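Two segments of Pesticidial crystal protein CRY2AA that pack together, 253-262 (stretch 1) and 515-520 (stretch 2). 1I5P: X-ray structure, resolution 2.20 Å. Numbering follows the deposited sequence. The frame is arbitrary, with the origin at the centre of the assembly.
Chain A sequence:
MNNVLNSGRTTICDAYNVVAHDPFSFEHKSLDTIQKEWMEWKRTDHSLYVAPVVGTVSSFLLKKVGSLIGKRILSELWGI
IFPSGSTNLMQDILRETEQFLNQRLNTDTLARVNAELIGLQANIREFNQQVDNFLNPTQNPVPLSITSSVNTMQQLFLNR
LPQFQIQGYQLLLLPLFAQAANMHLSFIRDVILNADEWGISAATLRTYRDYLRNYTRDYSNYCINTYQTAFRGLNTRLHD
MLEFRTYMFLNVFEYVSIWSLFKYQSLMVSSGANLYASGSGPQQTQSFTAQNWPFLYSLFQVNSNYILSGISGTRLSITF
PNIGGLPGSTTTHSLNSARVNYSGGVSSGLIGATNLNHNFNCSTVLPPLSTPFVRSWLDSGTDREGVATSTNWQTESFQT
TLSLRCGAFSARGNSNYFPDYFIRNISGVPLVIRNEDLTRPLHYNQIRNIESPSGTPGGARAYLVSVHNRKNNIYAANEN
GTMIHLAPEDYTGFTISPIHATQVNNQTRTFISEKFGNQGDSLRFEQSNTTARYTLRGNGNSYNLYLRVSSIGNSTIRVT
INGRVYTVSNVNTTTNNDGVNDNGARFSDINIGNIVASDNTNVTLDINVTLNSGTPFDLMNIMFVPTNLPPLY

Stretch 1, residues 253-262: FEYVSIWSLF
Stretch 2 515-520: KFGNQG

Residues 253-259 are helical, continuing a helix that begins earlier in the chain; a type I turn from Trp259 to Phe262 is closed by a backbone hydrogen bond, Phe262 N to Trp259 O, 3.0 Å. Stretch 2 has no regular structure and approaches the helix closely: Ser257 CA lies 3.7 Å from Gly517 CA, and Phe253 CA 5.8 Å from Phe516 CA. In all, 401 Å² is buried, both sides summed, with Gln519 (93 Å²), Phe516 (72 Å²) and Ser257 (66 Å²) the most covered.

Ser257 is the pivot. Its CB points toward stretch 2 and chi1 is -71° (m), which brings OG 3.1 Å from Gln519 N. With an N-H...O angle of 164°, this is a direct hydrogen bond between the stretches. OG also lies 3.2 Å from Asn518 N, but the angle there is too poor for a bond. So small a side chain lets the backbones approach, with Ser257 OG 3.1 Å from Gly517 CA.

Gly517 (phi/psi -130/40) suits the same tight spot: an ideal CB would lie 2.6 Å from Val256 CG1, a clash, whereas its CA sits 3.7 Å from that atom.

Phe253 (m, chi2 101°) and Phe516 (m, chi2 101°) form an oblique aromatic pair, centroids 5.5 Å apart and planes at 48°. Phe253 CD2 meets Phe516 CB at 3.5 Å, while Phe253 CB packs 3.2 Å from Phe516 O.

Gln519 adopts phi/psi 54/40, with chi1 -62° and chi2 -69° (both m). Its CB points sideways, but these rotamers bring the end of the side chain nearer stretch 1, placing Gln519 CD 3.5 Å from Ser257 CB and Gln519 CG 3.9 Å from Leu261 CD1 (m, t).

Two waters extend the polar contact. Water 1 lies 2.6 Å from Ser257 O and 2.9 Å from Gly517 O, within hydrogen-bonding reach of both; water 2 donates to Gly517 O (2.6 Å) and hydrogen-bonds Ser260 OG (2.9 Å), whose chi1 is 59° (p).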

ATOM      1  N   PHE A 253      -0.008   4.666   7.876  1.00 11.75           N
ATOM      2  CA  PHE A 253       1.195   4.320   7.135  1.00 12.38           C
ATOM      3  C   PHE A 253       1.374   4.790   5.708  1.00 13.42           C
ATOM      4  O   PHE A 253       2.498   4.774   5.192  1.00 15.27           O
ATOM      5  CB  PHE A 253       1.452   2.823   7.291  1.00 10.91           C
ATOM      6  CG  PHE A 253       1.645   2.431   8.722  1.00 12.28           C
ATOM      7  CD1 PHE A 253       0.616   1.835   9.439  1.00 13.72           C
ATOM      8  CD2 PHE A 253       2.807   2.803   9.397  1.00 12.08           C
ATOM      9  CE1 PHE A 253       0.736   1.623  10.813  1.00 16.48           C
ATOM     10  CE2 PHE A 253       2.937   2.598  10.761  1.00 12.54           C
ATOM     11  CZ  PHE A 253       1.900   2.009  11.473  1.00 15.76           C
ATOM     12  N   GLU A 254       0.294   5.220   5.065  1.00 11.69           N
ATOM     13  CA  GLU A 254       0.421   5.761   3.720  1.00 13.07           C
ATOM     14  C   GLU A 254       1.242   7.028   3.911  1.00 11.75           C
ATOM     15  O   GLU A 254       2.073   7.387   3.081  1.00 11.80           O
ATOM     16  CB  GLU A 254      -0.949   6.117   3.151  1.00 15.03           C
ATOM     17  CG  GLU A 254      -1.524   5.042   2.264  1.00 21.86           C
ATOM     18  CD  GLU A 254      -0.680   4.811   1.021  1.00 27.09           C
ATOM     19  OE1 GLU A 254      -0.390   3.635   0.716  1.00 27.08           O
ATOM     20  OE2 GLU A 254      -0.310   5.804   0.350  1.00 28.70           O
ATOM     21  N   TYR A 255       1.012   7.693   5.041  1.00 10.75           N
ATOM     22  CA  TYR A 255       1.725   8.922   5.368  1.00 10.55           C
ATOM     23  C   TYR A 255       3.154   8.628   5.787  1.00 10.77           C
ATOM     24  O   TYR A 255       4.085   9.291   5.341  1.00 13.19           O
ATOM     25  CB  TYR A 255       0.991   9.668   6.483  1.00  9.93           C
ATOM     26  CG  TYR A 255      -0.449   9.958   6.131  1.00 13.42           C
ATOM     27  CD1 TYR A 255      -1.496   9.476   6.917  1.00 12.92           C
ATOM     28  CD2 TYR A 255      -0.764  10.698   4.993  1.00 14.84           C
ATOM     29  CE1 TYR A 255      -2.830   9.726   6.567  1.00 17.17           C
ATOM     30  CE2 TYR A 255      -2.086  10.954   4.639  1.00 16.52           C
ATOM     31  CZ  TYR A 255      -3.111  10.470   5.424  1.00 16.58           C
ATOM     32  OH  TYR A 255      -4.410  10.737   5.058  1.00 15.25           O
ATOM     33  N   VAL A 256       3.338   7.636   6.646  1.00 11.77           N
ATOM     34  CA  VAL A 256       4.684   7.300   7.078  1.00 12.37           C
ATOM     35  C   VAL A 256       5.548   7.001   5.856  1.00 13.29           C
ATOM     36  O   VAL A 256       6.711   7.398   5.803  1.00 15.55           O
ATOM     37  CB  VAL A 256       4.687   6.078   8.009  1.00 10.74           C
ATOM     38  CG1 VAL A 256       6.115   5.750   8.413  1.00 10.17           C
ATOM     39  CG2 VAL A 256       3.842   6.364   9.247  1.00 10.94           C
ATOM     40  N   SER A 257       4.964   6.319   4.873  1.00 12.62           N
ATOM     41  CA  SER A 257       5.672   5.962   3.641  1.00 14.03           C
ATOM     42  C   SER A 257       6.000   7.161   2.747  1.00 14.90           C
ATOM     43  O   SER A 257       6.942   7.108   1.951  1.00 12.60           O
ATOM     44  CB  SER A 257       4.854   4.963   2.833  1.00 13.50           C
ATOM     45  OG  SER A 257       4.835   3.693   3.468  1.00 18.82           O
ATOM     46  N   ILE A 258       5.224   8.236   2.856  1.00 13.35           N
ATOM     47  CA  ILE A 258       5.512   9.394   2.030  1.00 14.06           C
ATOM     48  C   ILE A 258       6.473  10.363   2.718  1.00 13.37           C
ATOM     49  O   ILE A 258       7.216  11.076   2.043  1.00 12.71           O
ATOM     50  CB  ILE A 258       4.220  10.145   1.612  1.00 12.28           C
ATOM     51  CG1 ILE A 258       4.512  11.040   0.405  1.00 15.22           C
ATOM     52  CG2 ILE A 258       3.693  10.981   2.772  1.00 13.30           C
ATOM     53  CD1 ILE A 258       4.871  10.278  -0.862  1.00 11.99           C
ATOM     54  N   TRP A 259       6.484  10.375   4.051  1.00 11.12           N
ATOM     55  CA  TRP A 259       7.366  11.286   4.789  1.00 11.19           C
ATOM     56  C   TRP A 259       8.842  11.121   4.437  1.00 12.22           C
ATOM     57  O   TRP A 259       9.543  12.107   4.209  1.00 13.19           O
ATOM     58  CB  TRP A 259       7.202  11.097   6.298  1.00  9.88           C
ATOM     59  CG  TRP A 259       5.830  11.387   6.815  1.00 12.26           C
ATOM     60  CD1 TRP A 259       4.859  12.143   6.212  1.00 13.00           C
ATOM     61  CD2 TRP A 259       5.277  10.939   8.053  1.00 13.23           C
ATOM     62  NE1 TRP A 259       3.735  12.187   7.003  1.00 13.67           N
ATOM     63  CE2 TRP A 259       3.962  11.455   8.140  1.00 15.33           C
ATOM     64  CE3 TRP A 259       5.761  10.147   9.103  1.00 12.21           C
ATOM     65  CZ2 TRP A 259       3.129  11.207   9.230  1.00 14.86           C
ATOM     66  CZ3 TRP A 259       4.932   9.900  10.190  1.00 14.08           C
ATOM     67  CH2 TRP A 259       3.630  10.427  10.242  1.00 13.40           C
ATOM     68  N   SER A 260       9.311   9.877   4.399  1.00 10.50           N
ATOM     69  CA  SER A 260      10.706   9.614   4.088  1.00 13.40           C
ATOM     70  C   SER A 260      11.008   9.851   2.610  1.00 12.30           C
ATOM     71  O   SER A 260      12.125   9.605   2.155  1.00 14.24           O
ATOM     72  CB  SER A 260      11.090   8.184   4.497  1.00  7.86           C
ATOM     73  OG  SER A 260      10.294   7.221   3.835  1.00 13.81           O
ATOM     74  N   LEU A 261      10.005  10.316   1.865  1.00 12.35           N
ATOM     75  CA  LEU A 261      10.188  10.623   0.445  1.00 13.01           C
ATOM     76  C   LEU A 261      10.038  12.127   0.221  1.00 13.24           C
ATOM     77  O   LEU A 261      10.232  12.615  -0.887  1.00 14.78           O
ATOM     78  CB  LEU A 261       9.179   9.854  -0.425  1.00 11.74           C
ATOM     79  CG  LEU A 261       9.400   8.336  -0.481  1.00 10.49           C
ATOM     80  CD1 LEU A 261       8.333   7.695  -1.347  1.00  7.69           C
ATOM     81  CD2 LEU A 261      10.803   8.024  -1.019  1.00  6.96           C
ATOM     82  N   PHE A 262       9.692  12.860   1.277  1.00 14.57           N
ATOM     83  CA  PHE A 262       9.547  14.314   1.177  1.00 14.12           C
ATOM     84  C   PHE A 262      10.885  14.918   0.746  1.00 16.21           C
ATOM     85  O   PHE A 262      10.936  15.999   0.161  1.00 16.71           O
ATOM     86  CB  PHE A 262       9.142  14.919   2.526  1.00 13.49           C
ATOM     87  CG  PHE A 262       7.650  14.991   2.761  1.00 13.01           C
ATOM     88  CD1 PHE A 262       7.155  15.643   3.887  1.00 13.65           C
ATOM     89  CD2 PHE A 262       6.745  14.442   1.859  1.00 10.68           C
ATOM     90  CE1 PHE A 262       5.784  15.751   4.112  1.00 13.54           C
ATOM     91  CE2 PHE A 262       5.371  14.545   2.072  1.00 13.10           C
ATOM     92  CZ  PHE A 262       4.888  15.201   3.199  1.00 14.13           C
ATOM     93  N   LYS A 515       6.848  -4.066   5.640  1.00 12.44           N
ATOM     94  CA  LYS A 515       7.345  -2.722   5.946  1.00 12.02           C
ATOM     95  C   LYS A 515       6.161  -1.790   6.187  1.00 12.49           C
ATOM     96  O   LYS A 515       5.086  -1.992   5.632  1.00 12.08           O
ATOM     97  CB  LYS A 515       8.206  -2.185   4.797  1.00 14.22           C
ATOM     98  CG  LYS A 515       9.519  -2.930   4.622  1.00 12.75           C
ATOM     99  CD  LYS A 515      10.373  -2.805   5.874  1.00 15.68           C
ATOM    100  CE  LYS A 515      11.572  -3.740   5.821  1.00 16.55           C
ATOM    101  NZ  LYS A 515      11.144  -5.167   5.778  1.00 16.53           N
ATOM    102  N   PHE A 516       6.356  -0.767   7.011  1.00 14.75           N
ATOM    103  CA  PHE A 516       5.270   0.160   7.317  1.00 15.74           C
ATOM    104  C   PHE A 516       5.426   1.536   6.684  1.00 14.46           C
ATOM    105  O   PHE A 516       4.435   2.227   6.458  1.00 13.80           O
ATOM    106  CB  PHE A 516       5.112   0.296   8.836  1.00 16.40           C
ATOM    107  CG  PHE A 516       4.971  -1.022   9.544  1.00 18.96           C
ATOM    108  CD1 PHE A 516       6.053  -1.586  10.211  1.00 19.32           C
ATOM    109  CD2 PHE A 516       3.769  -1.720   9.508  1.00 20.57           C
ATOM    110  CE1 PHE A 516       5.945  -2.830  10.833  1.00 20.26           C
ATOM    111  CE2 PHE A 516       3.649  -2.969  10.127  1.00 21.23           C
ATOM    112  CZ  PHE A 516       4.741  -3.523  10.790  1.00 18.16           C
ATOM    113  N   GLY A 517       6.663   1.934   6.399  1.00 13.65           N
ATOM    114  CA  GLY A 517       6.886   3.233   5.784  1.00 14.31           C
ATOM    115  C   GLY A 517       7.792   3.131   4.572  1.00 13.95           C
ATOM    116  O   GLY A 517       8.641   3.994   4.352  1.00 17.64           O
ATOM    117  N   ASN A 518       7.602   2.083   3.774  1.00 13.43           N
ATOM    118  CA  ASN A 518       8.434   1.841   2.599  1.00 12.46           C
ATOM    119  C   ASN A 518       7.651   1.721   1.286  1.00 11.34           C
ATOM    120  O   ASN A 518       8.174   1.202   0.295  1.00 11.61           O
ATOM    121  CB  ASN A 518       9.241   0.558   2.831  1.00 12.66           C
ATOM    122  CG  ASN A 518      10.251   0.285   1.735  1.00 13.77           C
ATOM    123  OD1 ASN A 518      11.132   1.101   1.469  1.00 14.44           O
ATOM    124  ND2 ASN A 518      10.130  -0.875   1.092  1.00 11.39           N
ATOM    125  N   GLN A 519       6.413   2.207   1.271  1.00  9.42           N
ATOM    126  CA  GLN A 519       5.563   2.125   0.078  1.00 11.12           C
ATOM    127  C   GLN A 519       5.469   0.679  -0.402  1.00 11.14           C
ATOM    128  O   GLN A 519       5.487   0.401  -1.599  1.00 12.25           O
ATOM    129  CB  GLN A 519       6.111   3.006  -1.049  1.00  8.67           C
ATOM    130  CG  GLN A 519       6.178   4.495  -0.726  1.00  9.37           C
ATOM    131  CD  GLN A 519       4.810   5.157  -0.617  1.00 10.04           C
ATOM    132  OE1 GLN A 519       4.715   6.359  -0.360  1.00  8.82           O
ATOM    133  NE2 GLN A 519       3.748   4.381  -0.815  1.00  7.97           N
ATOM    134  N   GLY A 520       5.362  -0.242   0.546  1.00 11.62           N
ATOM    135  CA  GLY A 520       5.267  -1.648   0.203  1.00 10.32           C
ATOM    136  C   GLY A 520       6.318  -2.443   0.940  1.00 11.05           C
ATOM    137  O   GLY A 520       7.171  -1.868   1.609  1.00 12.36           O
TER
HETATM  138  O   HOH W   1       8.741   5.222   1.689  1.00  9.01           O
HETATM  139  O   HOH W   2      10.300   5.220   5.867  1.00 12.25           O